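Local coordinates for protein possible metal-dependent hydrolase (PDB 3RPC) that is a possible metal-dependent hydrolase of the metallo-beta-lactamase superfamily that binds two zinc ions and probably uses them in hydrolysing an unestablished substrate, at residues D27-P32 with D76-A82; Q47-V52 with D228-H232; V68-H72 with D149-F155; G129-T134 with D168-D174. All coordinates share one frame; numbering follows the deposited sequence.

Contact 1: D27-P32 with D76-A82. With ZN (zinc ion), chain F.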
loop_
_atom_site.group_PDB
_atom_site.type_symbol
_atom_site.label_atom_id
_atom_site.label_comp_id
_atom_site.label_asym_id
_atom_site.label_seq_id
_atom_site.Cartn_x
_atom_site.Cartn_y
_atom_site.Cartn_z
ATOM N N ASP A 27 7.989 12.287 -13.855
ATOM C CA ASP A 27 9.187 12.150 -13.025
ATOM C C ASP A 27 10.423 12.833 -13.621
ATOM O O ASP A 27 11.437 12.178 -13.879
ATOM C CB ASP A 27 9.457 10.664 -12.743
ATOM C CG ASP A 27 8.444 10.065 -11.771
ATOM O OD1 ASP A 27 7.479 10.756 -11.404
ATOM O OD2 ASP A 27 8.605 8.887 -11.386
ATOM N N PRO A 28 10.357 14.159 -13.794
ATOM C CA PRO A 28 11.446 14.886 -14.461
ATOM C C PRO A 28 12.695 15.059 -13.594
ATOM O O PRO A 28 12.671 15.769 -12.579
ATOM C CB PRO A 28 10.811 16.250 -14.755
ATOM C CG PRO A 28 9.851 16.429 -13.622
ATOM C CD PRO A 28 9.249 15.061 -13.430
ATOM N N PHE A 29 13.768 14.398 -14.020
ATOM C CA PHE A 29 15.092 14.511 -13.438
ATOM C C PHE A 29 15.925 15.019 -14.598
ATOM O O PHE A 29 16.265 14.258 -15.498
ATOM C CB PHE A 29 15.525 13.106 -12.984
ATOM C CG PHE A 29 17.004 12.938 -12.705
ATOM C CD1 PHE A 29 17.738 13.911 -12.037
ATOM C CD2 PHE A 29 17.645 11.756 -13.060
ATOM C CE1 PHE A 29 19.095 13.723 -11.770
ATOM C CE2 PHE A 29 18.991 11.559 -12.786
ATOM C CZ PHE A 29 19.717 12.540 -12.141
ATOM N N LEU A 30 16.195 16.321 -14.602
ATOM C CA LEU A 30 16.634 16.988 -15.832
ATOM C C LEU A 30 18.083 17.488 -15.827
ATOM O O LEU A 30 18.510 18.154 -16.777
ATOM C CB LEU A 30 15.663 18.132 -16.190
ATOM C CG LEU A 30 14.186 17.723 -16.292
ATOM C CD1 LEU A 30 13.304 18.905 -16.715
ATOM C CD2 LEU A 30 14.018 16.548 -17.256
ATOM N N ALA A 31 18.843 17.163 -14.786
ATOM C CA ALA A 31 20.206 17.688 -14.638
ATOM C C ALA A 31 21.120 17.325 -15.803
ATOM O O ALA A 31 21.002 16.247 -16.389
ATOM C CB ALA A 31 20.820 17.194 -13.323
ATOM N N PRO A 32 22.063 18.218 -16.136
ATOM C CA PRO A 32 23.073 17.836 -17.131
ATOM C C PRO A 32 23.915 16.646 -16.669
ATOM O O PRO A 32 23.986 16.361 -15.472
ATOM C CB PRO A 32 23.952 19.091 -17.247
ATOM C CG PRO A 32 23.061 20.221 -16.776
ATOM C CD PRO A 32 22.188 19.619 -15.703
ATOM N N ASP A 76 16.297 11.340 -8.564
ATOM C CA ASP A 76 16.250 10.829 -9.928
ATOM C C ASP A 76 14.842 10.820 -10.522
ATOM O O ASP A 76 14.628 10.257 -11.597
ATOM C CB ASP A 76 16.918 9.449 -10.038
ATOM C CG ASP A 76 16.239 8.401 -9.180
ATOM O OD1 ASP A 76 16.038 8.668 -7.978
ATOM O OD2 ASP A 76 15.931 7.302 -9.712
ATOM N N HIS A 77 13.900 11.459 -9.819
ATOM C CA HIS A 77 12.534 11.654 -10.309
ATOM C C HIS A 77 12.056 13.107 -10.216
ATOM O O HIS A 77 10.994 13.439 -10.728
ATOM C CB HIS A 77 11.574 10.738 -9.544
ATOM C CG HIS A 77 11.899 9.294 -9.719
ATOM N ND1 HIS A 77 11.166 8.460 -10.534
ATOM C CD2 HIS A 77 12.918 8.551 -9.233
ATOM C CE1 HIS A 77 11.715 7.259 -10.532
ATOM N NE2 HIS A 77 12.776 7.288 -9.748
ATOM N N TRP A 78 12.839 13.954 -9.556
ATOM C CA TRP A 78 12.442 15.335 -9.295
ATOM C C TRP A 78 13.676 16.079 -8.812
ATOM O O TRP A 78 14.154 15.846 -7.697
ATOM C CB TRP A 78 11.340 15.399 -8.225
ATOM C CG TRP A 78 10.830 16.788 -7.941
ATOM C CD1 TRP A 78 11.008 17.511 -6.796
ATOM C CD2 TRP A 78 10.056 17.607 -8.819
ATOM N NE1 TRP A 78 10.392 18.739 -6.911
ATOM C CE2 TRP A 78 9.803 18.821 -8.147
ATOM C CE3 TRP A 78 9.563 17.433 -10.115
ATOM C CZ2 TRP A 78 9.069 19.858 -8.732
ATOM C CZ3 TRP A 78 8.839 18.460 -10.695
ATOM C CH2 TRP A 78 8.598 19.659 -10.001
ATOM N N ASP A 79 14.226 16.946 -9.652
ATOM C CA ASP A 79 15.492 17.579 -9.285
ATOM C C ASP A 79 15.457 19.098 -9.424
ATOM O O ASP A 79 14.477 19.663 -9.922
ATOM C CB ASP A 79 16.680 16.964 -10.055
ATOM C CG ASP A 79 16.722 17.367 -11.520
ATOM O OD1 ASP A 79 15.665 17.698 -12.107
ATOM O OD2 ASP A 79 17.840 17.323 -12.088
ATOM N N ASP A 80 16.523 19.745 -8.960
ATOM C CA ASP A 80 16.618 21.202 -9.023
ATOM C C ASP A 80 16.444 21.730 -10.441
ATOM O O ASP A 80 15.783 22.745 -10.650
ATOM C CB ASP A 80 17.948 21.679 -8.440
ATOM C CG ASP A 80 17.941 21.711 -6.924
ATOM O OD1 ASP A 80 16.840 21.648 -6.334
ATOM O OD2 ASP A 80 19.034 21.813 -6.323
ATOM N N THR A 81 17.016 21.034 -11.414
ATOM C CA THR A 81 16.884 21.477 -12.796
ATOM C C THR A 81 15.417 21.501 -13.204
ATOM O O THR A 81 14.952 22.460 -13.817
ATOM C CB THR A 81 17.682 20.601 -13.755
ATOM O OG1 THR A 81 19.063 20.612 -13.366
ATOM C CG2 THR A 81 17.538 21.113 -15.182
ATOM N N ALA A 82 14.683 20.453 -12.845
ATOM C CA ALA A 82 13.252 20.422 -13.117
ATOM C C ALA A 82 12.534 21.559 -12.403
ATOM O O ALA A 82 11.718 22.253 -12.996
ATOM C CB ALA A 82 12.665 19.079 -12.704
HETATM ZN ZN ZN F . 14.205 5.749 -9.066
HETATM O O HOH W 1 14.051 9.944 -14.143
HETATM O O HOH W 2 14.689 6.701 -7.025
HETATM O O HOH W 3 15.725 3.941 -8.071
#
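The HxHxDH zinc-binding motif of the metallo-beta-lactamase fold ends at Asp76 and His77, where the loop following strand 22-26 packs against it and Asp27 meets His77. The imidazole is held at both nitrogens: NE2 of His77 binds one zinc ion at 2.2 Å, while its ND1 donates to Asp27 OD2 at 2.7 Å. The carboxylate oxygen lies near the plane of the ring, but the N-H reaches it from above the carboxylate, whose plane stands 78° to the imidazole. Through this bond Asp27, a second-shell residue, limits the rotation of the ring; Thr71 bonds to the same oxygen and steadies it in turn. Asp76 adds OD2 to the same zinc, and Asp168 and His226 complete the protein ligands. Asp76 CA sits over one face of the Phe29 ring, 3.8 Å from its centroid. Farther along, Pro28 CG touches the edge of the Trp78 indole at CE3 (3.7 Å), while Thr81 CG2 lies against Leu30 CB. Asp79 N-caps helix 80-85 and at the same time grips the other loop. Its CG stands between the backbone N and the carbonyl carbon (chi1 73°), turning the carboxylate toward the helix start, and Asp79 OD1 takes two N-H groups from opposite faces of the carboxylate: Ala82 N at 3.0 Å, the capping bond, and Leu30 N at 2.9 Å, nearly straight at 171°.

Contact 2: Q47-V52 with D228-H232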
loop_
_atom_site.group_PDB
_atom_site.type_symbol
_atom_site.label_atom_id
_atom_site.label_comp_id
_atom_site.label_asym_id
_atom_site.label_seq_id
_atom_site.Cartn_x
_atom_site.Cartn_y
_atom_site.Cartn_z
ATOM N N GLN A 47 30.521 6.272 -9.572
ATOM C CA GLN A 47 30.107 6.819 -10.854
ATOM C C GLN A 47 29.182 8.019 -10.670
ATOM O O GLN A 47 28.217 7.968 -9.902
ATOM C CB GLN A 47 29.416 5.729 -11.677
ATOM C CG GLN A 47 28.865 6.196 -13.014
ATOM C CD GLN A 47 29.298 5.293 -14.150
ATOM O OE1 GLN A 47 29.036 4.086 -14.137
ATOM N NE2 GLN A 47 29.990 5.866 -15.132
ATOM N N ARG A 48 29.487 9.109 -11.371
ATOM C CA ARG A 48 28.651 10.305 -11.307
ATOM C C ARG A 48 27.375 10.118 -12.127
ATOM O O ARG A 48 27.296 9.234 -12.977
ATOM C CB ARG A 48 29.444 11.529 -11.784
ATOM C CG ARG A 48 30.666 11.830 -10.909
ATOM C CD ARG A 48 31.324 13.167 -11.243
ATOM N NE ARG A 48 30.408 14.294 -11.088
ATOM C CZ ARG A 48 30.120 14.876 -9.930
ATOM N NH1 ARG A 48 29.275 15.902 -9.900
ATOM N NH2 ARG A 48 30.669 14.445 -8.805
HETATM N N MSE A 49 26.379 10.958 -11.873
HETATM C CA MSE A 49 25.077 10.822 -12.523
HETATM C C MSE A 49 24.439 12.186 -12.730
HETATM O O MSE A 49 24.776 13.147 -12.029
HETATM C CB MSE A 49 24.139 9.949 -11.671
HETATM C CG MSE A 49 24.076 10.344 -10.211
HETATM SE SE MSE A 49 22.692 9.386 -9.218
HETATM C CE MSE A 49 21.213 10.597 -9.587
ATOM N N PRO A 50 23.529 12.286 -13.705
ATOM C CA PRO A 50 23.201 11.259 -14.699
ATOM C C PRO A 50 24.375 10.969 -15.631
ATOM O O PRO A 50 25.171 11.863 -15.926
ATOM C CB PRO A 50 22.029 11.872 -15.468
ATOM C CG PRO A 50 22.203 13.339 -15.301
ATOM C CD PRO A 50 22.788 13.537 -13.941
HETATM N N MSE A 51 24.489 9.733 -16.101
HETATM C CA MSE A 51 25.658 9.357 -16.886
HETATM C C MSE A 51 25.576 9.777 -18.352
HETATM O O MSE A 51 26.570 9.691 -19.077
HETATM C CB MSE A 51 25.929 7.859 -16.776
HETATM C CG MSE A 51 24.912 7.015 -17.475
HETATM SE SE MSE A 51 25.173 5.116 -17.076
HETATM C CE MSE A 51 25.492 5.189 -15.211
ATOM N N VAL A 52 24.405 10.250 -18.782
ATOM C CA VAL A 52 24.238 10.761 -20.139
ATOM C C VAL A 52 23.451 12.054 -20.060
ATOM O O VAL A 52 22.697 12.256 -19.112
ATOM C CB VAL A 52 23.492 9.772 -21.061
ATOM C CG1 VAL A 52 24.292 8.488 -21.213
ATOM C CG2 VAL A 52 22.105 9.460 -20.512
ATOM N N ASP A 228 20.457 2.928 -17.426
ATOM C CA ASP A 228 21.599 3.564 -18.078
ATOM C C ASP A 228 21.717 5.054 -17.741
ATOM O O ASP A 228 22.194 5.840 -18.569
ATOM C CB ASP A 228 21.517 3.388 -19.602
ATOM C CG ASP A 228 21.481 1.924 -20.049
ATOM O OD1 ASP A 228 21.650 1.020 -19.222
ATOM O OD2 ASP A 228 21.273 1.690 -21.261
ATOM N N THR A 229 21.308 5.448 -16.540
ATOM C CA THR A 229 21.334 6.862 -16.157
ATOM C C THR A 229 21.921 7.094 -14.763
ATOM O O THR A 229 22.906 7.831 -14.616
ATOM C CB THR A 229 19.929 7.489 -16.218
ATOM O OG1 THR A 229 19.336 7.214 -17.493
ATOM C CG2 THR A 229 20.012 9.010 -16.015
ATOM N N VAL A 230 21.312 6.499 -13.739
ATOM C CA VAL A 230 21.834 6.656 -12.386
ATOM C C VAL A 230 22.909 5.605 -12.125
ATOM O O VAL A 230 23.057 4.652 -12.895
ATOM C CB VAL A 230 20.731 6.632 -11.289
ATOM C CG1 VAL A 230 19.769 7.815 -11.466
ATOM C CG2 VAL A 230 19.964 5.311 -11.270
ATOM N N ASN A 231 23.682 5.796 -11.063
ATOM C CA ASN A 231 24.855 4.955 -10.851
ATOM C C ASN A 231 24.531 3.542 -10.404
ATOM O O ASN A 231 25.272 2.611 -10.738
ATOM C CB ASN A 231 25.799 5.578 -9.828
ATOM C CG ASN A 231 25.162 5.692 -8.463
ATOM O OD1 ASN A 231 24.370 6.596 -8.222
ATOM N ND2 ASN A 231 25.485 4.762 -7.564
ATOM N N HIS A 232 23.456 3.379 -9.631
ATOM C CA HIS A 232 23.243 2.117 -8.918
ATOM C C HIS A 232 22.306 1.116 -9.586
ATOM O O HIS A 232 22.056 0.047 -9.034
ATOM C CB HIS A 232 22.839 2.355 -7.453
ATOM C CG HIS A 232 21.552 3.103 -7.275
ATOM N ND1 HIS A 232 21.033 3.944 -8.237
ATOM C CD2 HIS A 232 20.689 3.151 -6.231
ATOM C CE1 HIS A 232 19.902 4.472 -7.797
ATOM N NE2 HIS A 232 19.673 4.010 -6.581
#
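Met51, a selenomethionine, folds its side chain along the backbone of 228-232. Met51 CB lies near Thr229 O; Met51 CG comes close to the preceding carbonyl, 3.2 Å from Asp228 O, and SE stays beside that same oxygen. A bend at the last torsion (chi3 44°) then turns the methyl group onward, bringing Met51 CE to 3.4 Å from Val230 O. The side chain therefore passes three successive peptide groups, and its own backbone is fastened to the middle one: Met51 N donates to Thr229 O at 2.9 Å. The peptide bond before Pro50 is cis, and the CB of the Pro50 ring touches Thr229 CG2 at 3.5 Å. In the metallo-beta-lactamase fold this joins the long loop between strand 22-26 and helix 58-62 to the loop that follows strand 221-225, a few residues beyond the zinc ligand His226; the side chain of Val230 is about 6 Å from a zinc ion. Met49, also selenomethionine, runs side by side with Val230 and ends with CE 3.7 Å from Val230 CG1. Met49 SE faces Asn231 OD1 at 3.4 Å, an oxygen that accepts from Phe39 N, while the amide nitrogen of Asn231 bonds to Phe43 O and Thr42 OG1. Asn231 CB rests 3.4 Å from Gln47 O.

Contact 3: V68-H72 with D149-F155; sequences VVVTH and DAMGVIF. With ZN (zinc ion), chain E.
Thr71 OG1 is gripped from several directions: a water at 2.8 Å bridges it to Met151 O across the contact, His72 ND1 donates to it at 3.0 Å, and Asp27 bonds to it as well. The hydroxyl lies almost exactly in the plane of the His72 ring. Beside this network, Met151 N donates to Thr71 O at 3.2 Å, a fairly straight bond (160°). Ala150 CB covers one face of the His72 imidazole, 3.6 Å from its centroid. Beyond the bonds the contact turns apolar, where strands 67-69 and 152-156, one from each sheet of the metallo-beta-lactamase sandwich, face each other. Val69 divides its methyls, CG1 packing on Val153 CG2 at 4.0 Å and CG2 approaching the edge of Phe155 at CZ. The extended chain of Met151, a selenomethionine, reaches in to place CE 3.6 Å from Val70 O. At the His72 end, Asp149 forms salt bridges with Arg181 and Lys177 of the second subunit. Because ND1 of His72 carries the donated proton, NE2 is left with its lone pair for the zinc ion, and the threonine hydroxyl and the alanine methyl together restrict how the ring can turn.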
loop_
_atom_site.group_PDB
_atom_site.type_symbol
_atom_site.label_atom_id
_atom_site.label_comp_id
_atom_site.label_asym_id
_atom_site.label_seq_id
_atom_site.Cartn_x
_atom_site.Cartn_y
_atom_site.Cartn_z
ATOM N N VAL A 68 2.376 17.760 -15.025
ATOM C CA VAL A 68 3.506 16.964 -14.571
ATOM C C VAL A 68 2.997 15.935 -13.566
ATOM O O VAL A 68 2.101 16.217 -12.773
ATOM C CB VAL A 68 4.567 17.861 -13.904
ATOM C CG1 VAL A 68 5.806 17.065 -13.566
ATOM C CG2 VAL A 68 4.943 19.017 -14.821
ATOM N N VAL A 69 3.553 14.729 -13.632
ATOM C CA VAL A 69 3.242 13.681 -12.659
ATOM C C VAL A 69 4.542 13.338 -11.958
ATOM O O VAL A 69 5.522 12.998 -12.607
ATOM C CB VAL A 69 2.690 12.413 -13.342
ATOM C CG1 VAL A 69 2.564 11.261 -12.333
ATOM C CG2 VAL A 69 1.350 12.712 -13.992
ATOM N N VAL A 70 4.546 13.457 -10.635
ATOM C CA VAL A 70 5.732 13.200 -9.834
ATOM C C VAL A 70 5.397 12.068 -8.871
ATOM O O VAL A 70 4.660 12.263 -7.899
ATOM C CB VAL A 70 6.145 14.471 -9.060
ATOM C CG1 VAL A 70 7.427 14.241 -8.279
ATOM C CG2 VAL A 70 6.322 15.643 -10.031
ATOM N N THR A 71 5.918 10.873 -9.151
ATOM C CA THR A 71 5.541 9.700 -8.358
ATOM C C THR A 71 6.120 9.732 -6.950
ATOM O O THR A 71 5.559 9.128 -6.026
ATOM C CB THR A 71 5.927 8.375 -9.036
ATOM O OG1 THR A 71 7.357 8.283 -9.154
ATOM C CG2 THR A 71 5.264 8.258 -10.402
ATOM N N HIS A 72 7.246 10.419 -6.808
ATOM C CA HIS A 72 7.916 10.635 -5.526
ATOM C C HIS A 72 9.055 11.607 -5.760
ATOM O O HIS A 72 9.398 11.885 -6.909
ATOM C CB HIS A 72 8.391 9.322 -4.861
ATOM C CG HIS A 72 9.454 8.569 -5.616
ATOM N ND1 HIS A 72 9.323 8.194 -6.937
ATOM C CD2 HIS A 72 10.641 8.060 -5.201
ATOM C CE1 HIS A 72 10.383 7.490 -7.303
ATOM N NE2 HIS A 72 11.205 7.408 -6.273
ATOM N N ASP A 149 7.973 6.371 0.423
ATOM C CA ASP A 149 6.797 5.998 -0.370
ATOM C C ASP A 149 7.001 6.407 -1.819
ATOM O O ASP A 149 7.650 7.419 -2.102
ATOM C CB ASP A 149 5.531 6.696 0.137
ATOM C CG ASP A 149 5.030 6.140 1.459
ATOM O OD1 ASP A 149 5.452 5.036 1.869
ATOM O OD2 ASP A 149 4.186 6.816 2.082
ATOM N N ALA A 150 6.451 5.622 -2.737
ATOM C CA ALA A 150 6.502 5.976 -4.153
ATOM C C ALA A 150 5.348 5.320 -4.894
ATOM O O ALA A 150 5.230 4.096 -4.914
ATOM C CB ALA A 150 7.861 5.586 -4.767
HETATM N N MSE A 151 4.471 6.129 -5.484
HETATM C CA MSE A 151 3.274 5.589 -6.112
HETATM C C MSE A 151 3.534 5.145 -7.547
HETATM O O MSE A 151 4.538 5.527 -8.170
HETATM C CB MSE A 151 2.144 6.632 -6.119
HETATM C CG MSE A 151 2.367 7.786 -7.083
HETATM SE SE MSE A 151 0.800 8.943 -7.169
HETATM C CE MSE A 151 1.613 10.403 -8.201
ATOM N N GLY A 152 2.619 4.333 -8.058
ATOM C CA GLY A 152 2.438 4.196 -9.488
ATOM C C GLY A 152 1.159 4.928 -9.863
ATOM O O GLY A 152 0.443 5.443 -8.991
ATOM N N VAL A 153 0.883 5.011 -11.160
ATOM C CA VAL A 153 -0.314 5.688 -11.642
ATOM C C VAL A 153 -0.930 4.889 -12.783
ATOM O O VAL A 153 -0.232 4.452 -13.702
ATOM C CB VAL A 153 0.005 7.115 -12.145
ATOM C CG1 VAL A 153 -1.281 7.829 -12.557
ATOM C CG2 VAL A 153 0.746 7.899 -11.072
ATOM N N ILE A 154 -2.240 4.680 -12.700
ATOM C CA ILE A 154 -3.026 4.143 -13.803
ATOM C C ILE A 154 -3.676 5.320 -14.540
ATOM O O ILE A 154 -4.308 6.172 -13.912
ATOM C CB ILE A 154 -4.114 3.174 -13.272
ATOM C CG1 ILE A 154 -3.493 1.811 -12.930
ATOM C CG2 ILE A 154 -5.244 3.014 -14.280
ATOM C CD1 ILE A 154 -3.172 0.956 -14.145
ATOM N N PHE A 155 -3.464 5.404 -15.852
ATOM C CA PHE A 155 -4.116 6.433 -16.672
ATOM C C PHE A 155 -5.202 5.768 -17.524
ATOM O O PHE A 155 -4.920 4.829 -18.272
ATOM C CB PHE A 155 -3.126 7.128 -17.624
ATOM C CG PHE A 155 -1.963 7.805 -16.944
ATOM C CD1 PHE A 155 -1.938 9.187 -16.795
ATOM C CD2 PHE A 155 -0.879 7.073 -16.493
ATOM C CE1 PHE A 155 -0.857 9.818 -16.201
ATOM C CE2 PHE A 155 0.210 7.700 -15.894
ATOM C CZ PHE A 155 0.218 9.074 -15.740
HETATM ZN ZN ZN E . 13.067 6.194 -5.963
HETATM O O HOH W 4 7.337 5.708 -8.124
HETATM O O HOH W 2 14.689 6.701 -7.025
#

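Contact 4: G129-T134 with D168-D174; sequences GGSHGT and DTVWTSD. With ZN (zinc ion), chain E; ZN (zinc ion), chain F.
Metal bonds come first: His132 and Asp168 meet at the two-zinc centre. His132 NE2 binds one ion at 2.1 Å, and Asp168 OD2 bridges both, 2.4 Å from that ion and 2.1 Å from the other; a water also spans the pair, as in binuclear relatives. His72 and His74 complete the protein ligands of the first zinc. The side chains of His132 and Asp168 run side by side and point the same way, with Asp168 CB over one face of the imidazole, 3.5 Å from its centroid. The ring is held at its other nitrogen too, since ND1 bonds to Ile203 O. Hydrogen bonds between the loops follow. This is the active-site edge of the metallo-beta-lactamase fold, where the loop after strand 123-128 runs beside the one leading into helix 173-182. Val170 N donates to Ser131 O at 2.9 Å, and Ser131 N to Thr169 OG1 at 2.8 Å. Thr169 also donates from this hydroxyl to Val170 O, on a lone pair, its OG1 being swung away from the backbone N (chi1 180°). His132 itself is the centre of an inverse gamma turn. Water-mediated links lie farther out: one water joins Ser131 OG, Thr172 OG1 and Asp174 OD2, and another connects Gly129 N to Asp174 O. Packing completes the set, with Asp174 CB 3.6 Å from Gly129 C and Val170 CG2 3.6 Å from Gly133 O.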
loop_
_atom_site.group_PDB
_atom_site.type_symbol
_atom_site.label_atom_id
_atom_site.label_comp_id
_atom_site.label_asym_id
_atom_site.label_seq_id
_atom_site.Cartn_x
_atom_site.Cartn_y
_atom_site.Cartn_z
ATOM N N GLY A 129 -0.330 1.412 -5.380
ATOM C CA GLY A 129 0.622 1.235 -4.302
ATOM C C GLY A 129 1.970 0.699 -4.742
ATOM O O GLY A 129 2.154 0.292 -5.892
ATOM N N GLY A 130 2.918 0.700 -3.816
ATOM C CA GLY A 130 4.238 0.170 -4.096
ATOM C C GLY A 130 5.106 0.123 -2.856
ATOM O O GLY A 130 4.854 0.828 -1.866
ATOM N N SER A 131 6.136 -0.713 -2.911
ATOM C CA SER A 131 7.164 -0.753 -1.876
ATOM C C SER A 131 8.516 -0.601 -2.544
ATOM O O SER A 131 8.902 -1.438 -3.360
ATOM C CB SER A 131 7.111 -2.073 -1.115
ATOM O OG SER A 131 5.838 -2.233 -0.520
ATOM N N HIS A 132 9.224 0.470 -2.201
ATOM C CA HIS A 132 10.497 0.823 -2.837
ATOM C C HIS A 132 11.640 0.054 -2.165
ATOM O O HIS A 132 12.629 0.652 -1.729
ATOM C CB HIS A 132 10.683 2.349 -2.682
ATOM C CG HIS A 132 11.634 2.989 -3.658
ATOM N ND1 HIS A 132 12.461 2.283 -4.507
ATOM C CD2 HIS A 132 11.880 4.298 -3.899
ATOM C CE1 HIS A 132 13.174 3.132 -5.230
ATOM N NE2 HIS A 132 12.843 4.362 -4.877
ATOM N N GLY A 133 11.493 -1.271 -2.085
ATOM C CA GLY A 133 12.422 -2.128 -1.364
ATOM C C GLY A 133 11.726 -3.365 -0.826
ATOM O O GLY A 133 10.500 -3.419 -0.761
ATOM N N THR A 134 12.514 -4.375 -0.458
ATOM C CA THR A 134 11.967 -5.590 0.123
ATOM C C THR A 134 11.632 -5.380 1.593
ATOM O O THR A 134 12.030 -4.386 2.203
ATOM C CB THR A 134 12.992 -6.722 0.055
ATOM O OG1 THR A 134 14.146 -6.334 0.802
ATOM C CG2 THR A 134 13.385 -6.995 -1.386
ATOM N N ASP A 168 8.565 3.242 -8.792
ATOM C CA ASP A 168 9.681 2.662 -8.046
ATOM C C ASP A 168 9.178 1.719 -6.954
ATOM O O ASP A 168 9.056 2.101 -5.789
ATOM C CB ASP A 168 10.556 3.771 -7.444
ATOM C CG ASP A 168 11.644 4.263 -8.399
ATOM O OD1 ASP A 168 11.563 3.986 -9.610
ATOM O OD2 ASP A 168 12.590 4.928 -7.927
ATOM N N THR A 169 8.865 0.492 -7.358
ATOM C CA THR A 169 8.400 -0.536 -6.435
ATOM C C THR A 169 8.972 -1.870 -6.866
ATOM O O THR A 169 9.259 -2.090 -8.044
ATOM C CB THR A 169 6.860 -0.600 -6.405
ATOM O OG1 THR A 169 6.424 -1.628 -5.496
ATOM C CG2 THR A 169 6.287 -0.855 -7.799
ATOM N N VAL A 170 9.158 -2.748 -5.893
ATOM C CA VAL A 170 9.393 -4.158 -6.188
ATOM C C VAL A 170 8.042 -4.837 -6.435
ATOM O O VAL A 170 6.989 -4.219 -6.291
ATOM C CB VAL A 170 10.157 -4.855 -5.049
ATOM C CG1 VAL A 170 11.472 -4.147 -4.773
ATOM C CG2 VAL A 170 9.309 -4.947 -3.760
ATOM N N TRP A 171 8.056 -6.104 -6.823
ATOM C CA TRP A 171 6.798 -6.791 -7.103
ATOM C C TRP A 171 6.078 -7.142 -5.803
ATOM O O TRP A 171 6.530 -8.001 -5.060
ATOM C CB TRP A 171 7.051 -8.061 -7.910
ATOM C CG TRP A 171 5.811 -8.597 -8.526
ATOM C CD1 TRP A 171 4.781 -9.222 -7.882
ATOM C CD2 TRP A 171 5.467 -8.569 -9.910
ATOM N NE1 TRP A 171 3.801 -9.565 -8.790
ATOM C CE2 TRP A 171 4.207 -9.187 -10.044
ATOM C CE3 TRP A 171 6.107 -8.091 -11.056
ATOM C CZ2 TRP A 171 3.572 -9.333 -11.276
ATOM C CZ3 TRP A 171 5.478 -8.236 -12.282
ATOM C CH2 TRP A 171 4.219 -8.847 -12.382
ATOM N N THR A 172 4.970 -6.463 -5.530
ATOM C CA THR A 172 4.171 -6.735 -4.335
ATOM C C THR A 172 2.722 -6.985 -4.734
ATOM O O THR A 172 2.367 -6.916 -5.913
ATOM C CB THR A 172 4.163 -5.539 -3.375
ATOM O OG1 THR A 172 3.417 -4.466 -3.967
ATOM C CG2 THR A 172 5.576 -5.069 -3.050
ATOM N N SER A 173 1.864 -7.256 -3.753
ATOM C CA SER A 173 0.451 -7.430 -4.046
ATOM C C SER A 173 -0.197 -6.159 -4.585
ATOM O O SER A 173 -1.250 -6.219 -5.217
ATOM C CB SER A 173 -0.299 -7.920 -2.807
ATOM O OG SER A 173 0.157 -9.213 -2.437
ATOM N N ASP A 174 0.420 -5.006 -4.336
ATOM C CA ASP A 174 -0.135 -3.765 -4.876
ATOM C C ASP A 174 -0.064 -3.778 -6.400
ATOM O O ASP A 174 -0.944 -3.235 -7.077
ATOM C CB ASP A 174 0.587 -2.545 -4.308
ATOM C CG ASP A 174 0.130 -2.205 -2.891
ATOM O OD1 ASP A 174 -1.047 -2.458 -2.571
ATOM O OD2 ASP A 174 0.941 -1.672 -2.109
HETATM ZN ZN ZN E . 13.067 6.194 -5.963
HETATM ZN ZN ZN F . 14.205 5.749 -9.066
HETATM O O HOH W 5 -2.168 -0.806 -6.208
HETATM O O HOH W 6 1.745 1.577 -1.151
HETATM O O HOH W 7 3.411 -2.590 -2.066
HETATM O O HOH W 2 14.689 6.701 -7.025
HETATM O O HOH W 3 15.725 3.941 -8.071
#

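From the N terminus, the loop after strand 22-26 opens contact 1, its continuation at 47-52 opens contact 2, and strand 67-69 opens contact 3 before contact 1 closes at 76-82. Contact 1 therefore crosses both. Contact 4 opens at 129-134, contact 3 closes at 149-155 and contact 4 at 168-174, so these two cross as well, and both are nested in the long loop that contact 2 closes at 228-232. Contacts 1 and 4 follow in series on opposite sides of the chain's centre, yet share a zinc ion. Contact 3 ties the two sheets together, while contact 2 touches contact 1 through Phe29 on Met49.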